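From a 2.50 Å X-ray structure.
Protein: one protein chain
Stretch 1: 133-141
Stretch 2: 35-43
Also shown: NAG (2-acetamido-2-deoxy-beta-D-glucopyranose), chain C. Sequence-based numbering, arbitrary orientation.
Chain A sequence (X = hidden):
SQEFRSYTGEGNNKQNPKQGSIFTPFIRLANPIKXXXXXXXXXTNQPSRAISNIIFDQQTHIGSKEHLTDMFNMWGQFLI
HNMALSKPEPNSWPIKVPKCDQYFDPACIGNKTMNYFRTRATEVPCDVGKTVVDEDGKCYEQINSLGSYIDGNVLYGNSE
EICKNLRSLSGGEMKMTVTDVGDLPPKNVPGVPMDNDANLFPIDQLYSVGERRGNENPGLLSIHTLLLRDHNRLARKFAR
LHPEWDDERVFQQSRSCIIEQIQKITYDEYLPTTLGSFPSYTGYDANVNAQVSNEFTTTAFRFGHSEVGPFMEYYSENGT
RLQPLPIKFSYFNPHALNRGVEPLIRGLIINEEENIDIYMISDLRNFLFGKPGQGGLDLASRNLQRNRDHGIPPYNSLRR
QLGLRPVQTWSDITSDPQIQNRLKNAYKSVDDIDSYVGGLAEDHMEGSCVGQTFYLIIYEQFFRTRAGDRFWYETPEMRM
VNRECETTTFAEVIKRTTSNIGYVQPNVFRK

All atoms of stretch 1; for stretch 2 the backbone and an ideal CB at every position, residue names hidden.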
# COMPACT_ATOMS: atom_id res chain seq x y z
N VAL A 133 -16.58 -9.87 -21.19
CA VAL A 133 -16.66 -9.22 -22.49
C VAL A 133 -17.10 -7.78 -22.27
O VAL A 133 -18.23 -7.52 -21.84
CB VAL A 133 -17.62 -9.96 -23.43
CG1 VAL A 133 -17.87 -9.15 -24.71
CG2 VAL A 133 -17.05 -11.33 -23.78
N ASP A 134 -16.21 -6.83 -22.55
CA ASP A 134 -16.54 -5.43 -22.42
C ASP A 134 -17.69 -5.07 -23.36
O ASP A 134 -18.08 -5.83 -24.25
CB ASP A 134 -15.32 -4.56 -22.72
CG ASP A 134 -15.47 -3.14 -22.20
OD1 ASP A 134 -15.26 -2.94 -20.98
OD2 ASP A 134 -15.80 -2.24 -23.00
N GLU A 135 -18.24 -3.88 -23.15
CA GLU A 135 -19.39 -3.43 -23.93
C GLU A 135 -19.02 -3.13 -25.38
O GLU A 135 -19.92 -3.01 -26.21
CB GLU A 135 -20.01 -2.21 -23.25
CG GLU A 135 -20.07 -2.37 -21.73
CD GLU A 135 -20.92 -1.33 -21.03
OE1 GLU A 135 -21.76 -0.69 -21.70
OE2 GLU A 135 -20.75 -1.17 -19.80
N ASP A 136 -17.73 -3.01 -25.70
CA ASP A 136 -17.28 -2.88 -27.07
C ASP A 136 -16.97 -4.22 -27.72
O ASP A 136 -16.48 -4.25 -28.85
CB ASP A 136 -16.06 -1.96 -27.15
CG ASP A 136 -14.83 -2.56 -26.48
OD1 ASP A 136 -14.12 -3.35 -27.13
OD2 ASP A 136 -14.57 -2.23 -25.30
N GLY A 137 -17.23 -5.33 -27.02
CA GLY A 137 -17.06 -6.65 -27.59
C GLY A 137 -15.70 -7.28 -27.37
O GLY A 137 -15.42 -8.32 -27.96
N LYS A 138 -14.86 -6.68 -26.53
CA LYS A 138 -13.53 -7.21 -26.26
C LYS A 138 -13.34 -7.35 -24.76
O LYS A 138 -14.14 -6.86 -23.96
CB LYS A 138 -12.44 -6.31 -26.86
CG LYS A 138 -12.58 -6.10 -28.36
CD LYS A 138 -11.54 -5.12 -28.90
CE LYS A 138 -11.79 -4.79 -30.37
NZ LYS A 138 -10.77 -3.83 -30.90
N CYS A 139 -12.26 -8.02 -24.37
CA CYS A 139 -11.97 -8.28 -22.97
C CYS A 139 -10.72 -7.52 -22.54
O CYS A 139 -9.69 -7.55 -23.24
CB CYS A 139 -11.80 -9.78 -22.71
SG CYS A 139 -13.32 -10.72 -22.96
N TYR A 140 -10.82 -6.85 -21.40
CA TYR A 140 -9.72 -6.04 -20.87
C TYR A 140 -9.39 -6.43 -19.45
O TYR A 140 -10.24 -6.90 -18.69
CB TYR A 140 -10.04 -4.54 -20.90
CG TYR A 140 -10.33 -4.03 -22.28
CD1 TYR A 140 -11.63 -3.87 -22.71
CD2 TYR A 140 -9.30 -3.73 -23.17
CE1 TYR A 140 -11.92 -3.41 -23.97
CE2 TYR A 140 -9.58 -3.28 -24.44
CZ TYR A 140 -10.89 -3.12 -24.84
OH TYR A 140 -11.16 -2.66 -26.11
N GLU A 141 -8.13 -6.18 -19.10
CA GLU A 141 -7.65 -6.38 -17.74
C GLU A 141 -6.74 -5.24 -17.34
O GLU A 141 -6.00 -4.70 -18.18
CB GLU A 141 -6.91 -7.73 -17.63
CG GLU A 141 -6.49 -8.11 -16.22
CD GLU A 141 -7.62 -7.97 -15.20
OE1 GLU A 141 -7.75 -6.88 -14.61
OE2 GLU A 141 -8.37 -8.95 -15.00
N UNK A 35 -17.15 -2.97 -17.22
CA UNK A 35 -16.73 -1.65 -16.77
C UNK A 35 -16.55 -0.66 -17.90
O UNK A 35 -16.24 0.51 -17.64
CB UNK A 35 -15.42 -1.76 -15.98
N UNK A 36 -16.73 -1.08 -19.15
CA UNK A 36 -16.75 -0.18 -20.30
C UNK A 36 -15.50 0.71 -20.32
O UNK A 36 -15.56 1.93 -20.14
CB UNK A 36 -18.01 0.68 -20.28
N UNK A 37 -14.37 0.05 -20.57
CA UNK A 37 -13.06 0.69 -20.45
C UNK A 37 -13.02 2.04 -21.17
O UNK A 37 -12.69 3.07 -20.57
CB UNK A 37 -11.97 -0.23 -21.01
N UNK A 38 -13.34 2.05 -22.47
CA UNK A 38 -13.16 3.25 -23.27
C UNK A 38 -14.11 4.38 -22.87
O UNK A 38 -13.86 5.53 -23.23
CB UNK A 38 -13.35 2.91 -24.75
N UNK A 39 -15.19 4.07 -22.16
CA UNK A 39 -16.09 5.10 -21.68
C UNK A 39 -16.19 5.11 -20.17
O UNK A 39 -15.21 4.79 -19.48
CB UNK A 39 -17.48 4.91 -22.29
N UNK A 40 -17.36 5.50 -19.63
CA UNK A 40 -17.60 5.37 -18.20
C UNK A 40 -18.24 4.02 -17.90
O UNK A 40 -18.94 3.46 -18.75
CB UNK A 40 -18.49 6.51 -17.69
N UNK A 41 -18.04 3.46 -16.71
CA UNK A 41 -18.78 2.24 -16.35
C UNK A 41 -20.25 2.55 -16.13
O UNK A 41 -20.62 3.61 -15.62
CB UNK A 41 -18.19 1.60 -15.09
N UNK A 42 -21.10 1.60 -16.52
CA UNK A 42 -22.55 1.74 -16.34
C UNK A 42 -22.88 1.44 -14.88
O UNK A 42 -23.02 0.28 -14.50
CB UNK A 42 -23.32 0.81 -17.28
N UNK A 43 -23.00 2.49 -14.07
CA UNK A 43 -23.26 2.36 -12.64
C UNK A 43 -24.67 2.85 -12.38
O UNK A 43 -25.02 3.98 -12.74
CB UNK A 43 -22.24 3.14 -11.81
C1 NAG C . -26.83 -0.40 -17.43
C2 NAG C . -27.27 -0.74 -18.85
C3 NAG C . -28.77 -1.02 -18.89
C4 NAG C . -29.15 -2.07 -17.86
C5 NAG C . -28.63 -1.67 -16.48
C6 NAG C . -28.87 -2.72 -15.42
C7 NAG C . -25.96 0.23 -20.69
C8 NAG C . -25.74 1.44 -21.55
N2 NAG C . -26.92 0.33 -19.77
O3 NAG C . -29.14 -1.47 -20.19
O4 NAG C . -30.57 -2.21 -17.80
O5 NAG C . -27.21 -1.45 -16.54
O6 NAG C . -27.92 -2.64 -14.37
O7 NAG C . -25.29 -0.79 -20.82

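Position 35 has its CA-to-CB bond pointing away from stretch 1. The ideal CB still lies 5.1 Å from Asp 134 OD1, so a long side chain could turn back. A large apolar or aromatic group would suit. The residue is Phe 35, with chi1 at 48° (p). Its ring reaches back and places CZ 3.9 Å from Tyr 140 CB. Tyr 140 O lies at the ring edge, 3.6 Å from Phe 35 CZ. Asp 134 OD1 sits over one ring face, 4.0 Å from Phe 35 CE1.

Position 36 has phi/psi of 52/68. This left-handed conformation favours glycine, asparagine or aspartate. The ideal CB points sideways and is 3.3 Å from Glu 135 OE2, so the acidic neighbour makes aspartate less attractive. The residue is Asn 36, which opens a type I turn ending at 39. Its OD1 packs 3.2 Å from Glu 135 CB. Asn 36 OD1 and Glu 135 OE1 are 3.3 Å apart, but both are acceptors and do not bond.

Position 37 points toward stretch 1. Its backbone N donates a hydrogen bond to Asp 134 OD1 at 3.1 Å, which any residue but proline could do. The ideal CB is 4.0 Å from Tyr 140 CD1 and 5.4 Å from Asp 136 OD2. A long aliphatic chain would cover the ring, and a basic end would suit the nearby acids. The residue is Lys 37. Its CE lies over the Tyr 140 ring face, 3.6 Å from Tyr 140 CE2, in a CH-pi contact. Its NZ stands farther above the same ring face, at most a weak cation-pi attraction.

Position 38 points sideways, 5.3 Å from Asp 136 OD2 at the ideal CB. Small or polar side chains would fit. The residue is Asn 38. Its end comes nearer, with ND2 3.9 Å from Asp 136 OD2. Lys 37 NZ donates a very short hydrogen bond, 2.4 Å, to Asn 38 OD1.

Position 39 closes the turn, its N bonding to Asn 36 O at 3.0 Å. Its phi/psi of -119/-149 is easiest for glycine. It is Gly 39.

Positions 40 and 41 have no contact with stretch 1, so it sets little preference. Phi near -70 at 41 permits proline. They are Phe 40 and Pro 41, both pointing away.

Position 42 points toward Glu 135, with its ideal CB 4.1 Å from Glu 135 OE2. The nearby NAG calls for asparagine. Asn 42 carries the sugar through a 1.3 Å bond from ND2 to NAG C1.

Position 43 is out of reach and tolerant. It is Ile 43.

Stretch 2 35-43: FNKNGFPNI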
# COMPACT_ATOMS: atom_id res chain seq x y z
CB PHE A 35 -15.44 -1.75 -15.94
CG PHE A 35 -14.36 -2.59 -16.58
CD1 PHE A 35 -13.51 -2.05 -17.53
CD2 PHE A 35 -14.19 -3.91 -16.21
CE1 PHE A 35 -12.52 -2.82 -18.11
CE2 PHE A 35 -13.20 -4.68 -16.79
CZ PHE A 35 -12.37 -4.14 -17.74
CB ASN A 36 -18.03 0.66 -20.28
CG ASN A 36 -18.33 1.30 -21.62
OD1 ASN A 36 -18.86 0.66 -22.52
ND2 ASN A 36 -18.00 2.58 -21.75
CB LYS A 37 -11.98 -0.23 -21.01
CG LYS A 37 -10.56 0.30 -20.83
CD LYS A 37 -9.57 -0.39 -21.75
CE LYS A 37 -9.68 0.09 -23.20
NZ LYS A 37 -9.36 1.54 -23.34
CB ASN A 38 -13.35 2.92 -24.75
CG ASN A 38 -12.27 1.99 -25.27
OD1 ASN A 38 -11.11 2.08 -24.86
ND2 ASN A 38 -12.65 1.09 -26.17
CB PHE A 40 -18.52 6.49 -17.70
CG PHE A 40 -18.03 7.88 -18.00
CD1 PHE A 40 -16.70 8.13 -18.30
CD2 PHE A 40 -18.92 8.95 -17.96
CE1 PHE A 40 -16.27 9.43 -18.56
CE2 PHE A 40 -18.49 10.24 -18.22
CZ PHE A 40 -17.16 10.48 -18.52
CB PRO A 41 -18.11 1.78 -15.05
CG PRO A 41 -16.81 2.49 -15.00
CD PRO A 41 -17.02 3.79 -15.71
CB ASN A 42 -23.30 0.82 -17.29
CG ASN A 42 -24.81 0.93 -17.14
OD1 ASN A 42 -25.32 1.95 -16.68
ND2 ASN A 42 -25.52 -0.13 -17.51
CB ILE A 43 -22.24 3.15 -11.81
CG1 ILE A 43 -20.81 2.74 -12.17
CG2 ILE A 43 -22.50 2.95 -10.31
CD1 ILE A 43 -20.48 1.28 -11.92
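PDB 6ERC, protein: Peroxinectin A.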